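Local coordinates for glycine betaine/carnitine/choline ABC transporter (Staphylococcus aureus subsp. aureus Mu50, PDB 3O66), which probably binds glycine betaine, carnitine or choline as the extracellular substrate-binding component of an ABC importer, at residues D103-T115 with K238-T250. Sequence-based numbering, arbitrary orientation.
Sequences DQTFFDSYGFANT and KTTINKLTGKIST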
loop_
_atom_site.group_PDB
_atom_site.type_symbol
_atom_site.label_atom_id
_atom_site.label_comp_id
_atom_site.label_asym_id
_atom_site.label_seq_id
_atom_site.Cartn_x
_atom_site.Cartn_y
_atom_site.Cartn_z
ATOM N N ASP A 103 -12.693 15.770 -9.847
ATOM C CA ASP A 103 -12.096 17.038 -9.407
ATOM C C ASP A 103 -11.202 16.833 -8.170
ATOM O O ASP A 103 -11.311 17.560 -7.154
ATOM C CB ASP A 103 -13.184 18.091 -9.118
ATOM C CG ASP A 103 -12.601 19.472 -8.852
ATOM O OD1 ASP A 103 -11.575 19.813 -9.497
ATOM O OD2 ASP A 103 -13.182 20.214 -8.015
ATOM N N GLN A 104 -10.353 15.806 -8.255
ATOM C CA GLN A 104 -9.452 15.445 -7.153
ATOM C C GLN A 104 -8.036 15.257 -7.668
ATOM O O GLN A 104 -7.811 14.863 -8.822
ATOM C CB GLN A 104 -9.899 14.164 -6.459
ATOM C CG GLN A 104 -11.251 14.279 -5.720
ATOM C CD GLN A 104 -11.782 12.930 -5.237
ATOM O OE1 GLN A 104 -11.069 11.924 -5.252
ATOM N NE2 GLN A 104 -13.054 12.906 -4.832
ATOM N N THR A 105 -7.083 15.510 -6.776
ATOM C CA THR A 105 -5.689 15.293 -7.070
ATOM C C THR A 105 -5.272 13.970 -6.436
ATOM O O THR A 105 -5.301 13.810 -5.188
ATOM C CB THR A 105 -4.841 16.454 -6.555
ATOM O OG1 THR A 105 -5.155 17.630 -7.320
ATOM C CG2 THR A 105 -3.330 16.140 -6.660
ATOM N N PHE A 106 -4.905 13.023 -7.288
ATOM C CA PHE A 106 -4.303 11.769 -6.814
ATOM C C PHE A 106 -2.797 12.049 -6.869
ATOM O O PHE A 106 -2.246 12.156 -7.958
ATOM C CB PHE A 106 -4.743 10.594 -7.733
ATOM C CG PHE A 106 -4.489 9.215 -7.167
ATOM C CD1 PHE A 106 -5.562 8.400 -6.788
ATOM C CD2 PHE A 106 -3.185 8.714 -7.054
ATOM C CE1 PHE A 106 -5.347 7.111 -6.274
ATOM C CE2 PHE A 106 -2.954 7.423 -6.570
ATOM C CZ PHE A 106 -4.049 6.623 -6.174
ATOM N N PHE A 107 -2.145 12.192 -5.701
ATOM C CA PHE A 107 -0.738 12.658 -5.652
ATOM C C PHE A 107 0.223 11.636 -6.220
ATOM O O PHE A 107 -0.120 10.447 -6.375
ATOM C CB PHE A 107 -0.329 13.048 -4.226
ATOM C CG PHE A 107 -0.909 14.370 -3.784
ATOM C CD1 PHE A 107 -0.126 15.530 -3.819
ATOM C CD2 PHE A 107 -2.240 14.456 -3.376
ATOM C CE1 PHE A 107 -0.656 16.760 -3.429
ATOM C CE2 PHE A 107 -2.795 15.683 -2.987
ATOM C CZ PHE A 107 -2.003 16.828 -3.005
ATOM N N ASP A 108 1.405 12.112 -6.597
ATOM C CA ASP A 108 2.529 11.211 -6.865
ATOM C C ASP A 108 2.726 10.311 -5.634
ATOM O O ASP A 108 2.403 10.704 -4.529
ATOM C CB ASP A 108 3.807 11.983 -7.159
ATOM C CG ASP A 108 3.813 12.626 -8.554
ATOM O OD1 ASP A 108 2.927 12.346 -9.389
ATOM O OD2 ASP A 108 4.731 13.422 -8.811
ATOM N N SER A 109 3.257 9.111 -5.842
ATOM C CA SER A 109 3.338 8.132 -4.778
ATOM C C SER A 109 4.215 8.509 -3.613
ATOM O O SER A 109 5.260 9.190 -3.766
ATOM C CB SER A 109 3.769 6.763 -5.335
ATOM O OG SER A 109 3.899 5.789 -4.294
ATOM N N TYR A 110 3.779 8.085 -2.439
ATOM C CA TYR A 110 4.641 8.101 -1.244
ATOM C C TYR A 110 6.010 7.421 -1.462
ATOM O O TYR A 110 6.987 7.753 -0.785
ATOM C CB TYR A 110 3.933 7.406 -0.099
ATOM C CG TYR A 110 2.769 8.190 0.450
ATOM C CD1 TYR A 110 2.955 9.476 0.958
ATOM C CD2 TYR A 110 1.487 7.624 0.482
ATOM C CE1 TYR A 110 1.895 10.184 1.475
ATOM C CE2 TYR A 110 0.396 8.317 0.985
ATOM C CZ TYR A 110 0.609 9.598 1.477
ATOM O OH TYR A 110 -0.445 10.281 1.988
ATOM N N GLY A 111 6.042 6.438 -2.365
ATOM C CA GLY A 111 7.284 5.739 -2.712
ATOM C C GLY A 111 7.198 4.240 -2.474
ATOM O O GLY A 111 8.142 3.502 -2.765
ATOM N N PHE A 112 6.050 3.778 -1.977
ATOM C CA PHE A 112 5.823 2.345 -1.818
ATOM C C PHE A 112 4.594 1.862 -2.619
ATOM O O PHE A 112 3.745 2.655 -3.017
ATOM C CB PHE A 112 5.679 1.965 -0.321
ATOM C CG PHE A 112 4.425 2.512 0.361
ATOM C CD1 PHE A 112 3.259 1.737 0.443
ATOM C CD2 PHE A 112 4.426 3.773 0.961
ATOM C CE1 PHE A 112 2.122 2.205 1.085
ATOM C CE2 PHE A 112 3.285 4.273 1.606
ATOM C CZ PHE A 112 2.127 3.486 1.688
ATOM N N ALA A 113 4.555 0.546 -2.850
ATOM C CA ALA A 113 3.389 -0.173 -3.371
ATOM C C ALA A 113 2.961 -1.271 -2.381
ATOM O O ALA A 113 3.816 -1.955 -1.788
ATOM C CB ALA A 113 3.701 -0.764 -4.732
ATOM N N ASN A 114 1.646 -1.395 -2.190
ATOM C CA ASN A 114 1.037 -2.410 -1.344
ATOM C C ASN A 114 0.258 -3.358 -2.247
ATOM O O ASN A 114 -0.889 -3.073 -2.639
ATOM C CB ASN A 114 0.124 -1.757 -0.300
ATOM C CG ASN A 114 -0.348 -2.742 0.759
ATOM O OD1 ASN A 114 -0.181 -3.962 0.613
ATOM N ND2 ASN A 114 -0.942 -2.225 1.822
ATOM N N THR A 115 0.947 -4.427 -2.640
ATOM C CA THR A 115 0.446 -5.367 -3.611
ATOM C C THR A 115 0.610 -6.802 -3.112
ATOM O O THR A 115 1.389 -7.068 -2.196
ATOM C CB THR A 115 1.191 -5.216 -4.963
ATOM O OG1 THR A 115 0.720 -6.223 -5.875
ATOM C CG2 THR A 115 2.738 -5.348 -4.784
ATOM N N LYS A 238 -1.305 21.654 -0.770
ATOM C CA LYS A 238 -0.745 20.845 -1.851
ATOM C C LYS A 238 0.773 20.734 -1.674
ATOM O O LYS A 238 1.354 19.666 -1.869
ATOM C CB LYS A 238 -1.071 21.479 -3.198
ATOM C CG LYS A 238 -0.636 20.667 -4.404
ATOM C CD LYS A 238 -1.236 21.359 -5.663
ATOM C CE LYS A 238 -0.566 20.937 -6.949
ATOM N NZ LYS A 238 -0.679 19.473 -7.127
ATOM N N THR A 239 1.399 21.837 -1.272
ATOM C CA THR A 239 2.832 21.850 -0.949
ATOM C C THR A 239 3.122 20.952 0.249
ATOM O O THR A 239 4.083 20.166 0.228
ATOM C CB THR A 239 3.292 23.276 -0.637
ATOM O OG1 THR A 239 3.081 24.090 -1.793
ATOM C CG2 THR A 239 4.754 23.309 -0.269
ATOM N N THR A 240 2.291 21.077 1.285
ATOM C CA THR A 240 2.393 20.197 2.466
ATOM C C THR A 240 2.327 18.709 2.111
ATOM O O THR A 240 3.247 17.924 2.427
ATOM C CB THR A 240 1.350 20.587 3.531
ATOM O OG1 THR A 240 1.663 21.906 4.020
ATOM C CG2 THR A 240 1.391 19.626 4.691
ATOM N N ILE A 241 1.252 18.300 1.442
ATOM C CA ILE A 241 1.092 16.892 1.078
ATOM C C ILE A 241 2.270 16.413 0.216
ATOM O O ILE A 241 2.817 15.339 0.469
ATOM C CB ILE A 241 -0.271 16.638 0.417
ATOM C CG1 ILE A 241 -1.416 16.946 1.420
ATOM C CG2 ILE A 241 -0.352 15.191 -0.151
ATOM C CD1 ILE A 241 -2.805 17.246 0.760
ATOM N N ASN A 242 2.679 17.214 -0.764
ATOM C CA ASN A 242 3.828 16.863 -1.610
ATOM C C ASN A 242 5.145 16.694 -0.866
ATOM O O ASN A 242 6.063 16.101 -1.402
ATOM C CB ASN A 242 3.991 17.852 -2.764
ATOM C CG ASN A 242 3.140 17.475 -3.986
ATOM O OD1 ASN A 242 2.502 18.342 -4.593
ATOM N ND2 ASN A 242 3.127 16.182 -4.349
ATOM N N LYS A 243 5.243 17.180 0.366
ATOM C CA LYS A 243 6.456 16.958 1.142
ATOM C C LYS A 243 6.688 15.460 1.356
ATOM O O LYS A 243 7.819 15.039 1.523
ATOM C CB LYS A 243 6.349 17.610 2.514
ATOM C CG LYS A 243 6.669 19.076 2.619
ATOM C CD LYS A 243 6.436 19.418 4.120
ATOM C CE LYS A 243 7.351 20.488 4.588
ATOM N NZ LYS A 243 7.280 20.698 6.048
ATOM N N LEU A 244 5.608 14.662 1.365
ATOM C CA LEU A 244 5.737 13.229 1.620
ATOM C C LEU A 244 5.982 12.404 0.358
ATOM O O LEU A 244 6.225 11.212 0.459
ATOM C CB LEU A 244 4.504 12.699 2.377
ATOM C CG LEU A 244 4.324 13.279 3.816
ATOM C CD1 LEU A 244 3.114 12.661 4.507
ATOM C CD2 LEU A 244 5.538 13.032 4.657
ATOM N N THR A 245 5.908 13.023 -0.816
ATOM C CA THR A 245 6.087 12.306 -2.080
ATOM C C THR A 245 7.496 11.688 -2.183
ATOM O O THR A 245 8.491 12.405 -2.068
ATOM C CB THR A 245 5.827 13.266 -3.270
ATOM O OG1 THR A 245 4.444 13.653 -3.257
ATOM C CG2 THR A 245 6.181 12.606 -4.621
ATOM N N GLY A 246 7.572 10.365 -2.404
ATOM C CA GLY A 246 8.847 9.633 -2.430
ATOM C C GLY A 246 9.510 9.334 -1.086
ATOM O O GLY A 246 10.537 8.650 -1.044
ATOM N N LYS A 247 8.954 9.822 0.021
ATOM C CA LYS A 247 9.627 9.694 1.335
ATOM C C LYS A 247 9.456 8.374 2.120
ATOM O O LYS A 247 10.053 8.182 3.214
ATOM C CB LYS A 247 9.309 10.885 2.240
ATOM C CG LYS A 247 9.415 12.262 1.581
ATOM C CD LYS A 247 10.857 12.695 1.185
ATOM C CE LYS A 247 10.823 13.806 0.101
ATOM N NZ LYS A 247 10.361 15.141 0.687
ATOM N N ILE A 248 8.633 7.470 1.590
ATOM C CA ILE A 248 8.428 6.186 2.231
ATOM C C ILE A 248 8.632 5.072 1.226
ATOM O O ILE A 248 7.727 4.794 0.403
ATOM C CB ILE A 248 7.017 6.083 2.892
ATOM C CG1 ILE A 248 6.708 7.340 3.729
ATOM C CG2 ILE A 248 6.926 4.822 3.754
ATOM C CD1 ILE A 248 5.347 7.326 4.395
ATOM N N SER A 249 9.813 4.455 1.251
ATOM C CA SER A 249 10.057 3.301 0.368
ATOM C C SER A 249 9.199 2.131 0.827
ATOM O O SER A 249 8.648 2.176 1.910
ATOM C CB SER A 249 11.517 2.892 0.390
ATOM O OG SER A 249 11.926 2.453 1.674
ATOM N N THR A 250 9.098 1.084 0.023
ATOM C CA THR A 250 8.421 -0.132 0.494
ATOM C C THR A 250 9.035 -0.725 1.779
ATOM O O THR A 250 8.298 -1.077 2.718
ATOM C CB THR A 250 8.306 -1.150 -0.639
ATOM O OG1 THR A 250 7.581 -0.507 -1.699
ATOM C CG2 THR A 250 7.532 -2.411 -0.205
HETATM O O HOH W 1 2.162 14.850 -6.596
#
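In this two-lobed periplasmic-binding-protein fold, the chain that leaves edge strand 104-106 and runs toward strand 116-120 of the other lobe packs on the end of helix 236-242, the turns after it and the start of helix 250-261; Phe107 meets Ile241 at one end. With CG of Phe107 anti to the carbonyl carbon (chi1 -75°), Ile241 CG2 sits over one face of the Phe107 ring, 3.5 Å from the ring centroid and almost on its normal, a CH-pi contact. Thr105 CG2 covers the opposite face, and the amide of Asn242 lies at the edge, its plane turned 68° from the ring. Asn242 ND2 also donates to Thr245 OG1 (3.1 Å), which lies in its amide plane, and to a water that accepts from Asp108 N as well, two bonds that together help to fix the amide's rotation.

Further along, backbone takes over. Gly246 N binds Ser109 O at 2.9 Å on a lone pair, and Ile248 N binds Tyr110 O at 2.9 Å, nearly straight at 167°. Ser109 OG accepts from Gly111 N, an ST turn, and is also hydrogen-bonded to Ala222 O of strand 222-227. Gly111, at positive phi, lets its backbone pass close to Ile248 O. The edge of the Tyr110 ring meets Leu244 CB (CE1 to CB 3.7 Å), while its OH reaches Gly67 O; Phe112 lies alongside Ile248 and points the same way, Phe112 CD2 to Ile248 CG2 3.9 Å. A weak bond from Ala113 N to Thr250 OG1 ends the series.

The chemistry is thus divided: apolar groups sandwich one aromatic ring, whereas two main-chain bonds, with a weak one to a threonine hydroxyl, set the path of the segment as it heads for the second lobe.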